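Local coordinates for putative chromatin binding protein (Chaetomium thermophilum, PDB 6QP0) that hydrolyses ATP in a tRNA-dependent manner as Kti12, a PSTK-like factor essential for tRNA modification by Elongator, this chain comprising its P-loop ATPase part, at residues Ile5-Thr8 and Gly14-Thr17; Gln21-Leu26 and Tyr71-Ile76; Asp108-Leu113 and Lys136-Gln141; Gln141-Ala146 and Thr151-Leu156. All coordinates share one frame; numbering follows the deposited sequence.

Interaction 1 (Ile5-Thr8 and Gly14-Thr17); sequences IVVT and GKTT. With MG (magnesium ion), chain D; ADP (adenosine-5'-diphosphate), chain B; AF3 (aluminum fluoride), chain C.
The P-loop (Walker A motif) of a nucleotide-binding domain joins central strand 4-9 to helix 15-31, and across it V7 packs against K15 in the helix's first turn. V7 CG1 meets K15 CB at 3.8 Å and lies equally near CG, so a compact branched residue supports the aliphatic root of the lysine from the sheet side. K15 CD then passes the backbone carbon of T8, and bends late in the chain (chi3 -100°, chi4 56°) carry the amine back to the phosphates. NZ donates to ADP O3B at 2.5 Å and to fluorine F3 of the aluminum fluoride at 3.0 Å. The aluminum is bonded to ADP O2B at 2.2 Å, where the gamma-phosphate would be, so the group mimics a phosphoryl group in transfer. G14, at the N-cap, has a positive phi, and a side chain there would run into ADP N7 and the preceding carbonyl. T16 OG1 binds magnesium at 2.0 Å, in a site that includes D130; water 1, at 2.3 Å from the same magnesium, donates to fluorine F1. T17 N reaches ADP O2A at 2.7 Å, holding the alpha-phosphate over the helix start. A methionine in place of K15 could still lie along V7, but O3B and F3 would probably be left without the amine that joins them. One lysine thus bridges the diphosphate and the mimic of the transferred phosphoryl group, an arrangement likely to ease the build-up of negative charge during ATP cleavage.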
# COMPACT_ATOMS: atom_id res chain seq x y z
N ILE A 5 -2.07 0.37 -8.40
CA ILE A 5 -1.35 -0.75 -7.80
C ILE A 5 -1.50 -0.59 -6.29
O ILE A 5 -0.87 0.29 -5.69
CB ILE A 5 0.12 -0.78 -8.22
CG1 ILE A 5 0.24 -0.99 -9.73
CG2 ILE A 5 0.86 -1.88 -7.46
CD1 ILE A 5 1.61 -0.69 -10.29
N VAL A 6 -2.32 -1.44 -5.69
CA VAL A 6 -2.59 -1.37 -4.26
C VAL A 6 -1.53 -2.19 -3.54
O VAL A 6 -1.52 -3.43 -3.61
CB VAL A 6 -4.00 -1.88 -3.93
CG1 VAL A 6 -4.31 -1.65 -2.45
CG2 VAL A 6 -5.03 -1.20 -4.81
N VAL A 7 -0.62 -1.51 -2.85
CA VAL A 7 0.31 -2.17 -1.96
C VAL A 7 -0.40 -2.48 -0.65
O VAL A 7 -1.30 -1.74 -0.21
CB VAL A 7 1.56 -1.30 -1.72
CG1 VAL A 7 2.47 -1.94 -0.69
CG2 VAL A 7 2.30 -1.08 -3.03
N THR A 8 -0.02 -3.59 -0.02
CA THR A 8 -0.67 -4.00 1.22
C THR A 8 0.30 -4.87 2.01
O THR A 8 1.14 -5.56 1.44
CB THR A 8 -1.97 -4.76 0.96
OG1 THR A 8 -2.54 -5.17 2.20
CG2 THR A 8 -1.72 -5.99 0.08
N GLY A 14 7.69 -3.75 5.06
CA GLY A 14 8.45 -3.45 3.87
C GLY A 14 7.67 -2.84 2.73
O GLY A 14 8.16 -2.86 1.59
N LYS A 15 6.48 -2.29 2.99
CA LYS A 15 5.69 -1.67 1.93
C LYS A 15 6.47 -0.55 1.25
O LYS A 15 6.65 -0.54 0.03
CB LYS A 15 4.37 -1.15 2.50
CG LYS A 15 3.42 -2.23 2.98
CD LYS A 15 2.16 -1.64 3.60
CE LYS A 15 2.23 -1.63 5.12
NZ LYS A 15 3.44 -0.92 5.64
N THR A 16 6.94 0.42 2.04
CA THR A 16 7.63 1.57 1.47
C THR A 16 8.88 1.13 0.71
O THR A 16 9.17 1.65 -0.37
CB THR A 16 8.01 2.56 2.58
OG1 THR A 16 6.85 2.87 3.36
CG2 THR A 16 8.56 3.84 1.98
N THR A 17 9.61 0.16 1.25
CA THR A 17 10.83 -0.30 0.60
C THR A 17 10.52 -0.91 -0.76
O THR A 17 11.17 -0.59 -1.77
CB THR A 17 11.55 -1.31 1.50
OG1 THR A 17 11.53 -0.83 2.85
CG2 THR A 17 12.99 -1.49 1.05
MG MG D . 4.98 2.55 4.06
PB ADP B . 6.78 -0.05 6.09
O1B ADP B . 6.89 1.36 5.55
O2B ADP B . 6.15 -0.03 7.45
O3B ADP B . 5.93 -0.89 5.16
PA ADP B . 9.64 -0.21 5.43
O1A ADP B . 9.93 1.22 5.83
O2A ADP B . 9.43 -0.30 3.94
O3A ADP B . 8.29 -0.73 6.23
O5' ADP B . 10.90 -1.17 5.91
C5' ADP B . 11.04 -1.45 7.29
C4' ADP B . 12.35 -1.78 7.60
O4' ADP B . 12.64 -3.20 7.19
C3' ADP B . 13.39 -0.87 6.78
O3' ADP B . 14.59 -0.57 7.63
C2' ADP B . 13.72 -1.55 5.80
O2' ADP B . 15.14 -1.30 5.48
C1' ADP B . 13.50 -3.14 6.21
N9 ADP B . 12.97 -3.84 5.08
C8 ADP B . 11.82 -3.73 4.41
N7 ADP B . 11.86 -4.63 3.43
C5 ADP B . 13.03 -5.29 3.51
C6 ADP B . 13.56 -6.31 2.75
N6 ADP B . 13.44 -7.24 1.63
N1 ADP B . 14.76 -6.79 3.03
C2 ADP B . 15.46 -6.29 4.07
N3 ADP B . 14.95 -5.29 4.82
C4 ADP B . 13.72 -4.79 4.53
AL AF3 C . 5.22 1.95 7.66
F1 AF3 C . 5.07 2.62 6.09
F2 AF3 C . 6.58 2.32 8.61
F3 AF3 C . 4.29 0.58 8.07
O HOH W 1 5.49 4.69 4.74

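Interaction 2 (Gln21-Leu26 and Tyr71-Ile76); sequences QLYAYL and YRLHYI
Y75 OH and T16 OG1 are both hydrogen-bonded to D130 OD2, beside the magnesium site, so the tyrosine that ends this contact also reaches the nucleotide pocket. Its ring turns away from Y23 and packs on A19, while nearer the backbone Y75 CB approaches Y23 CD2 at 4.1 Å. L73, two residues earlier on the strand, is well suited to its place, because its two methyls serve different partners. CD1 rests against L26 CD1 at 3.9 Å and is as close to L26 CB, the two leucine side chains crossing at about a right angle. The other methyl, CD2, sits over the centre of one face of the Y23 ring in a CH-pi contact. The tyrosine swings its ring there with CG anti to the backbone N (chi1 -177°). Helix 15-31 here packs on the parallel sheet of the P-loop fold beside outermost strand 72-77, the two local axes running antiparallel at 172° and 9.6 Å apart. Strand alternation sends L73 and Y75 to this helix, whereas H74 and I76 pack against helix 106-120 across the sheet.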
# COMPACT_ATOMS: atom_id res chain seq x y z
N GLN A 21 11.13 0.50 -4.93
CA GLN A 21 11.64 -0.35 -6.00
C GLN A 21 10.67 -0.41 -7.17
O GLN A 21 11.08 -0.30 -8.34
CB GLN A 21 11.90 -1.76 -5.46
CG GLN A 21 12.88 -1.81 -4.30
CD GLN A 21 13.01 -3.20 -3.70
OE1 GLN A 21 12.64 -4.20 -4.33
NE2 GLN A 21 13.54 -3.27 -2.49
N LEU A 22 9.38 -0.57 -6.88
CA LEU A 22 8.38 -0.58 -7.95
C LEU A 22 8.39 0.72 -8.73
O LEU A 22 8.33 0.72 -9.96
CB LEU A 22 6.99 -0.84 -7.35
CG LEU A 22 5.85 -1.02 -8.35
CD1 LEU A 22 6.02 -2.30 -9.15
CD2 LEU A 22 4.51 -1.00 -7.64
N TYR A 23 8.47 1.86 -8.02
CA TYR A 23 8.54 3.15 -8.70
C TYR A 23 9.73 3.21 -9.64
O TYR A 23 9.58 3.50 -10.83
CB TYR A 23 8.61 4.27 -7.65
CG TYR A 23 8.61 5.67 -8.23
CD1 TYR A 23 9.75 6.22 -8.79
CD2 TYR A 23 7.45 6.45 -8.20
CE1 TYR A 23 9.75 7.50 -9.31
CE2 TYR A 23 7.44 7.73 -8.72
CZ TYR A 23 8.59 8.25 -9.27
OH TYR A 23 8.57 9.53 -9.79
N ALA A 24 10.93 2.93 -9.12
CA ALA A 24 12.12 2.94 -9.96
C ALA A 24 11.96 2.01 -11.15
O ALA A 24 12.31 2.37 -12.28
CB ALA A 24 13.35 2.54 -9.13
N TYR A 25 11.42 0.81 -10.92
CA TYR A 25 11.15 -0.10 -12.03
C TYR A 25 10.20 0.53 -13.04
O TYR A 25 10.48 0.57 -14.24
CB TYR A 25 10.58 -1.42 -11.50
CG TYR A 25 10.06 -2.32 -12.59
CD1 TYR A 25 8.75 -2.20 -13.06
CD2 TYR A 25 10.86 -3.30 -13.16
CE1 TYR A 25 8.27 -3.03 -14.06
CE2 TYR A 25 10.39 -4.13 -14.16
CZ TYR A 25 9.09 -3.99 -14.60
OH TYR A 25 8.62 -4.81 -15.59
N LEU A 26 9.05 1.02 -12.56
CA LEU A 26 8.09 1.64 -13.46
C LEU A 26 8.64 2.88 -14.13
O LEU A 26 8.16 3.26 -15.21
CB LEU A 26 6.81 1.97 -12.70
CG LEU A 26 6.03 0.75 -12.21
CD1 LEU A 26 4.95 1.16 -11.23
CD2 LEU A 26 5.42 -0.01 -13.38
N TYR A 71 3.05 6.81 -19.92
CA TYR A 71 2.30 6.93 -18.68
C TYR A 71 2.89 8.01 -17.78
O TYR A 71 4.03 8.46 -17.97
CB TYR A 71 2.27 5.60 -17.91
CG TYR A 71 1.47 4.51 -18.58
CD1 TYR A 71 0.08 4.56 -18.58
CD2 TYR A 71 2.09 3.44 -19.19
CE1 TYR A 71 -0.66 3.57 -19.19
CE2 TYR A 71 1.35 2.44 -19.80
CZ TYR A 71 -0.02 2.51 -19.80
OH TYR A 71 -0.77 1.53 -20.40
N ARG A 72 2.09 8.42 -16.80
CA ARG A 72 2.54 9.24 -15.69
C ARG A 72 2.61 8.37 -14.44
O ARG A 72 1.74 7.52 -14.22
CB ARG A 72 1.60 10.42 -15.46
CG ARG A 72 1.81 11.60 -16.40
CD ARG A 72 0.71 12.64 -16.21
NE ARG A 72 -0.42 12.40 -17.12
CZ ARG A 72 -1.67 12.79 -16.89
NH1 ARG A 72 -1.99 13.42 -15.77
NH2 ARG A 72 -2.61 12.53 -17.78
N LEU A 73 3.62 8.60 -13.62
CA LEU A 73 3.88 7.79 -12.43
C LEU A 73 3.60 8.60 -11.18
O LEU A 73 4.17 9.68 -11.00
CB LEU A 73 5.32 7.28 -12.43
CG LEU A 73 5.71 6.30 -11.33
CD1 LEU A 73 4.83 5.07 -11.35
CD2 LEU A 73 7.18 5.92 -11.47
N HIS A 74 2.72 8.08 -10.32
CA HIS A 74 2.36 8.73 -9.07
C HIS A 74 2.62 7.80 -7.90
O HIS A 74 2.44 6.58 -8.00
CB HIS A 74 0.88 9.15 -9.06
CG HIS A 74 0.46 9.94 -10.26
ND1 HIS A 74 0.52 11.32 -10.30
CD2 HIS A 74 -0.02 9.55 -11.46
CE1 HIS A 74 0.09 11.74 -11.48
NE2 HIS A 74 -0.25 10.68 -12.20
N TYR A 75 3.03 8.38 -6.77
CA TYR A 75 3.28 7.65 -5.54
C TYR A 75 2.55 8.34 -4.40
O TYR A 75 2.71 9.55 -4.20
CB TYR A 75 4.78 7.56 -5.23
CG TYR A 75 5.09 7.04 -3.85
CD1 TYR A 75 5.11 5.68 -3.58
CD2 TYR A 75 5.35 7.92 -2.80
CE1 TYR A 75 5.39 5.21 -2.31
CE2 TYR A 75 5.63 7.45 -1.53
CZ TYR A 75 5.65 6.10 -1.29
OH TYR A 75 5.92 5.63 -0.03
N ILE A 76 1.77 7.57 -3.64
CA ILE A 76 0.99 8.08 -2.53
C ILE A 76 1.21 7.18 -1.32
O ILE A 76 1.34 5.96 -1.46
CB ILE A 76 -0.51 8.16 -2.87
CG1 ILE A 76 -0.74 8.96 -4.15
CG2 ILE A 76 -1.29 8.77 -1.71
CD1 ILE A 76 -2.15 8.88 -4.69

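Interaction 3 (Asp108-Leu113 and Lys136-Gln141)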
# COMPACT_ATOMS: atom_id res chain seq x y z
N ASP A 108 -11.29 8.67 8.16
CA ASP A 108 -10.84 9.88 7.49
C ASP A 108 -9.53 9.65 6.74
O ASP A 108 -9.30 10.26 5.69
CB ASP A 108 -10.67 11.02 8.50
CG ASP A 108 -11.99 11.44 9.13
OD1 ASP A 108 -13.02 11.44 8.43
OD2 ASP A 108 -11.99 11.78 10.33
N ALA A 109 -8.66 8.77 7.26
CA ALA A 109 -7.44 8.43 6.54
C ALA A 109 -7.77 7.79 5.20
O ALA A 109 -7.15 8.11 4.18
CB ALA A 109 -6.58 7.49 7.38
N ARG A 110 -8.74 6.87 5.18
CA ARG A 110 -9.16 6.27 3.92
C ARG A 110 -9.78 7.31 2.99
O ARG A 110 -9.58 7.25 1.77
CB ARG A 110 -10.13 5.12 4.18
CG ARG A 110 -9.52 3.96 4.97
CD ARG A 110 -10.38 2.71 4.92
NE ARG A 110 -11.69 2.91 5.54
CZ ARG A 110 -11.91 2.85 6.85
NH1 ARG A 110 -10.92 2.62 7.70
NH2 ARG A 110 -13.14 3.05 7.32
N ALA A 111 -10.53 8.25 3.55
CA ALA A 111 -11.04 9.36 2.74
C ALA A 111 -9.89 10.12 2.09
O ALA A 111 -9.92 10.39 0.88
CB ALA A 111 -11.89 10.28 3.61
N ALA A 112 -8.87 10.47 2.88
CA ALA A 112 -7.72 11.19 2.34
C ALA A 112 -7.05 10.38 1.24
O ALA A 112 -6.74 10.91 0.16
CB ALA A 112 -6.73 11.51 3.46
N LEU A 113 -6.80 9.10 1.49
CA LEU A 113 -6.18 8.24 0.48
C LEU A 113 -7.05 8.18 -0.77
O LEU A 113 -6.56 8.32 -1.90
CB LEU A 113 -5.95 6.84 1.05
CG LEU A 113 -4.93 6.71 2.18
CD1 LEU A 113 -5.10 5.39 2.91
CD2 LEU A 113 -3.51 6.84 1.63
N LYS A 136 -10.50 -5.69 3.39
CA LYS A 136 -11.06 -6.12 2.11
C LYS A 136 -12.05 -5.10 1.57
O LYS A 136 -12.04 -4.79 0.37
CB LYS A 136 -11.73 -7.49 2.27
CG LYS A 136 -10.76 -8.62 2.58
CD LYS A 136 -11.49 -9.93 2.83
CE LYS A 136 -10.51 -11.04 3.19
NZ LYS A 136 -11.19 -12.35 3.42
N GLY A 137 -12.91 -4.57 2.44
CA GLY A 137 -13.83 -3.53 2.00
C GLY A 137 -13.12 -2.33 1.42
O GLY A 137 -13.47 -1.83 0.35
N TRP A 138 -12.09 -1.84 2.13
CA TRP A 138 -11.31 -0.72 1.61
C TRP A 138 -10.66 -1.08 0.28
O TRP A 138 -10.72 -0.30 -0.68
CB TRP A 138 -10.26 -0.31 2.64
CG TRP A 138 -9.22 0.63 2.12
CD1 TRP A 138 -7.88 0.43 2.11
CD2 TRP A 138 -9.44 1.92 1.53
NE1 TRP A 138 -7.24 1.52 1.56
CE2 TRP A 138 -8.18 2.44 1.19
CE3 TRP A 138 -10.58 2.68 1.26
CZ2 TRP A 138 -8.03 3.69 0.59
CZ3 TRP A 138 -10.43 3.92 0.67
CH2 TRP A 138 -9.16 4.41 0.34
N ARG A 139 -10.05 -2.27 0.20
CA ARG A 139 -9.49 -2.71 -1.07
C ARG A 139 -10.57 -2.84 -2.14
O ARG A 139 -10.29 -2.68 -3.33
CB ARG A 139 -8.76 -4.05 -0.89
CG ARG A 139 -7.44 -3.95 -0.12
CD ARG A 139 -6.59 -5.21 -0.29
NE ARG A 139 -7.22 -6.40 0.26
CZ ARG A 139 -6.99 -6.89 1.48
NH1 ARG A 139 -6.13 -6.29 2.30
NH2 ARG A 139 -7.62 -7.98 1.89
N TYR A 140 -11.81 -3.12 -1.73
CA TYR A 140 -12.91 -3.17 -2.69
C TYR A 140 -13.28 -1.78 -3.18
O TYR A 140 -13.60 -1.59 -4.36
CB TYR A 140 -14.12 -3.87 -2.08
CG TYR A 140 -15.33 -3.86 -2.98
CD1 TYR A 140 -15.47 -4.79 -4.00
CD2 TYR A 140 -16.34 -2.91 -2.82
CE1 TYR A 140 -16.58 -4.78 -4.83
CE2 TYR A 140 -17.45 -2.90 -3.64
CZ TYR A 140 -17.56 -3.84 -4.65
OH TYR A 140 -18.66 -3.83 -5.48
N GLN A 141 -13.24 -0.79 -2.29
CA GLN A 141 -13.48 0.59 -2.70
C GLN A 141 -12.45 1.02 -3.74
O GLN A 141 -12.79 1.60 -4.77
CB GLN A 141 -13.44 1.53 -1.50
CG GLN A 141 -14.45 1.23 -0.40
CD GLN A 141 -14.36 2.22 0.75
OE1 GLN A 141 -14.05 3.39 0.56
NE2 GLN A 141 -14.63 1.74 1.96
O HOH W 2 -14.56 3.85 4.59
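This is helix-to-helix packing between 106-120 and 136-148, both on the face of the parallel sheet away from helix 15-31, built on the indole of W138 lying against the aliphatic part of R110. The arginine runs over one face of the ring: CD is 3.6 Å from W138 CD2, and CB makes a CH-pi contact 3.9 Å from the centroid of the six-membered ring, 17° off its normal. At the ring's far end, W138 CH2 comes to 3.2 Å from R110 O, while L113 CB packs on W138 CZ2 at 3.8 Å. A bend at chi3 (-63°) then takes the guanidinium past the indole, its edge nearest W138 and the planes 61° apart. Water 2 accepts from R110 NE at 3.2 Å, in the guanidinium plane, and more weakly from Q141 NE2. The indole NE1 hydrogen-bonds to N133 OD1, which helps fix the ring's rotation. With a leucine in place of W138, R110's methylenes would probably lose their flat support and N133 its indole donor. Arginine suits this place because its carbon chain supplies the apolar contact while its charged end reaches water 2, with E106 as a long, weak ionic partner.

Interaction 4 (Gln141-Ala146 and Thr151-Leu156)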
# COMPACT_ATOMS: atom_id res chain seq x y z
N GLN A 141 -13.24 -0.79 -2.29
CA GLN A 141 -13.48 0.59 -2.70
C GLN A 141 -12.45 1.02 -3.74
O GLN A 141 -12.79 1.60 -4.77
CB GLN A 141 -13.44 1.53 -1.50
CG GLN A 141 -14.45 1.23 -0.40
CD GLN A 141 -14.36 2.22 0.75
OE1 GLN A 141 -14.05 3.39 0.56
NE2 GLN A 141 -14.63 1.74 1.96
N LEU A 142 -11.17 0.73 -3.47
CA LEU A 142 -10.11 1.09 -4.41
C LEU A 142 -10.30 0.38 -5.74
O LEU A 142 -10.08 0.97 -6.81
CB LEU A 142 -8.75 0.77 -3.81
CG LEU A 142 -8.36 1.57 -2.57
CD1 LEU A 142 -7.15 0.97 -1.89
CD2 LEU A 142 -8.10 3.02 -2.95
N TYR A 143 -10.70 -0.89 -5.70
CA TYR A 143 -11.00 -1.62 -6.93
C TYR A 143 -12.08 -0.89 -7.73
O TYR A 143 -11.92 -0.64 -8.92
CB TYR A 143 -11.43 -3.05 -6.58
CG TYR A 143 -12.11 -3.81 -7.69
CD1 TYR A 143 -11.37 -4.39 -8.72
CD2 TYR A 143 -13.48 -3.98 -7.71
CE1 TYR A 143 -11.99 -5.10 -9.73
CE2 TYR A 143 -14.11 -4.68 -8.72
CZ TYR A 143 -13.36 -5.24 -9.73
OH TYR A 143 -13.98 -5.94 -10.73
N CYS A 144 -13.19 -0.54 -7.07
CA CYS A 144 -14.25 0.19 -7.76
C CYS A 144 -13.77 1.57 -8.21
O CYS A 144 -14.27 2.09 -9.21
CB CYS A 144 -15.47 0.32 -6.85
SG CYS A 144 -16.16 -1.28 -6.37
N GLU A 145 -12.81 2.16 -7.49
CA GLU A 145 -12.27 3.45 -7.91
C GLU A 145 -11.55 3.33 -9.24
O GLU A 145 -11.77 4.13 -10.15
CB GLU A 145 -11.34 4.00 -6.83
CG GLU A 145 -10.89 5.43 -7.09
CD GLU A 145 -10.15 6.04 -5.91
OE1 GLU A 145 -9.63 5.29 -5.06
OE2 GLU A 145 -10.08 7.29 -5.85
N ALA A 146 -10.67 2.33 -9.38
CA ALA A 146 -9.99 2.11 -10.65
C ALA A 146 -10.99 1.75 -11.75
O ALA A 146 -10.81 2.15 -12.90
CB ALA A 146 -8.94 1.01 -10.50
N THR A 151 -9.50 2.02 -15.64
CA THR A 151 -8.10 1.60 -15.64
C THR A 151 -7.95 0.36 -14.79
O THR A 151 -8.71 0.16 -13.83
CB THR A 151 -7.19 2.72 -15.12
OG1 THR A 151 -5.82 2.36 -15.34
CG2 THR A 151 -7.42 2.97 -13.64
N PRO A 152 -6.97 -0.50 -15.09
CA PRO A 152 -6.83 -1.74 -14.33
C PRO A 152 -6.33 -1.48 -12.91
O PRO A 152 -5.70 -0.47 -12.61
CB PRO A 152 -5.79 -2.55 -15.13
CG PRO A 152 -5.68 -1.85 -16.46
CD PRO A 152 -6.00 -0.42 -16.19
N SER A 153 -6.62 -2.45 -12.04
CA SER A 153 -6.15 -2.42 -10.66
C SER A 153 -5.59 -3.78 -10.28
O SER A 153 -5.98 -4.81 -10.84
CB SER A 153 -7.27 -2.04 -9.69
OG SER A 153 -8.39 -2.90 -9.84
N CYS A 154 -4.66 -3.78 -9.32
CA CYS A 154 -4.09 -5.01 -8.80
C CYS A 154 -3.68 -4.78 -7.36
O CYS A 154 -3.72 -3.66 -6.85
CB CYS A 154 -2.90 -5.49 -9.65
SG CYS A 154 -1.40 -4.49 -9.49
N VAL A 155 -3.28 -5.87 -6.70
CA VAL A 155 -2.85 -5.84 -5.31
C VAL A 155 -1.45 -6.44 -5.23
O VAL A 155 -1.17 -7.47 -5.85
CB VAL A 155 -3.83 -6.61 -4.40
CG1 VAL A 155 -3.35 -6.57 -2.96
CG2 VAL A 155 -5.24 -6.02 -4.52
N LEU A 156 -0.59 -5.80 -4.45
CA LEU A 156 0.79 -6.24 -4.26
C LEU A 156 1.06 -6.36 -2.76
O LEU A 156 1.24 -5.35 -2.07
CB LEU A 156 1.77 -5.27 -4.92
CG LEU A 156 3.24 -5.45 -4.54
CD1 LEU A 156 3.71 -6.87 -4.84
CD2 LEU A 156 4.11 -4.44 -5.26
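A146 lays its methyl group over S153, CB to CB at 3.6 Å, where the last turns of helix 136-148 come down on the start of strand 153-158. The same CB lies 4.0 Å from T151 CG2, so one small side chain fits between two neighbours whose backbones are already close; alanine suits the place, its methyl already lying 3.4 Å from T151 O. This is the return turn of a beta-alpha-beta crossover: helix 136-148 connects strand 125-130 to strand 153-158, with strand 4-9 lying between them in the sheet. At the turn, T151 N donates to A146 O at 3.0 Å. That bond is fairly straight, 164° at the hydrogen, although the donor is tilted 27° from the carbonyl plane. With OG1 anti to the backbone N (chi1 -171°), the threonine keeps its methyl on the helix side, and its hydroxyl makes a weak hydrogen bond to G122 O. S153 points its CB toward the helix, and its OG, set between the backbone N and the carbonyl carbon, lies 3.5 Å from Y143 CD1 at an oblique angle to the ring. Serine is short enough to fit beneath both A146 and the tyrosine. Around this junction, helix 136-148 lies over the sheet: L142 packs on L4 and V6 of strand 4-9, E145 touches Y114 and V117 of helix 106-120, and Y143 rests against R223 and W224. Beneath it, C154 pairs with strand 4-9 through its backbone, and V155 does so with strand 228-231.

How the interactions relate
From the N terminus, interaction 1 closes the P-loop between strand 4-9 and helix 15-31. The same helix continues into interaction 2, which closes the long excursion to outermost strand 72-77, part of it not modelled; T16 touches Y75, and I5 packs on L22 and L26. Interaction 3 then joins helices 106-120 and 136-148 on the opposite face of the sheet, and interaction 4, sharing Q141 with it, closes the short return to strand 153-158. Here V6 pairs with C154 and L156 in the neighbouring strand. The four loops follow in series without nesting or crossing, yet together they tie both helical layers to one parallel sheet.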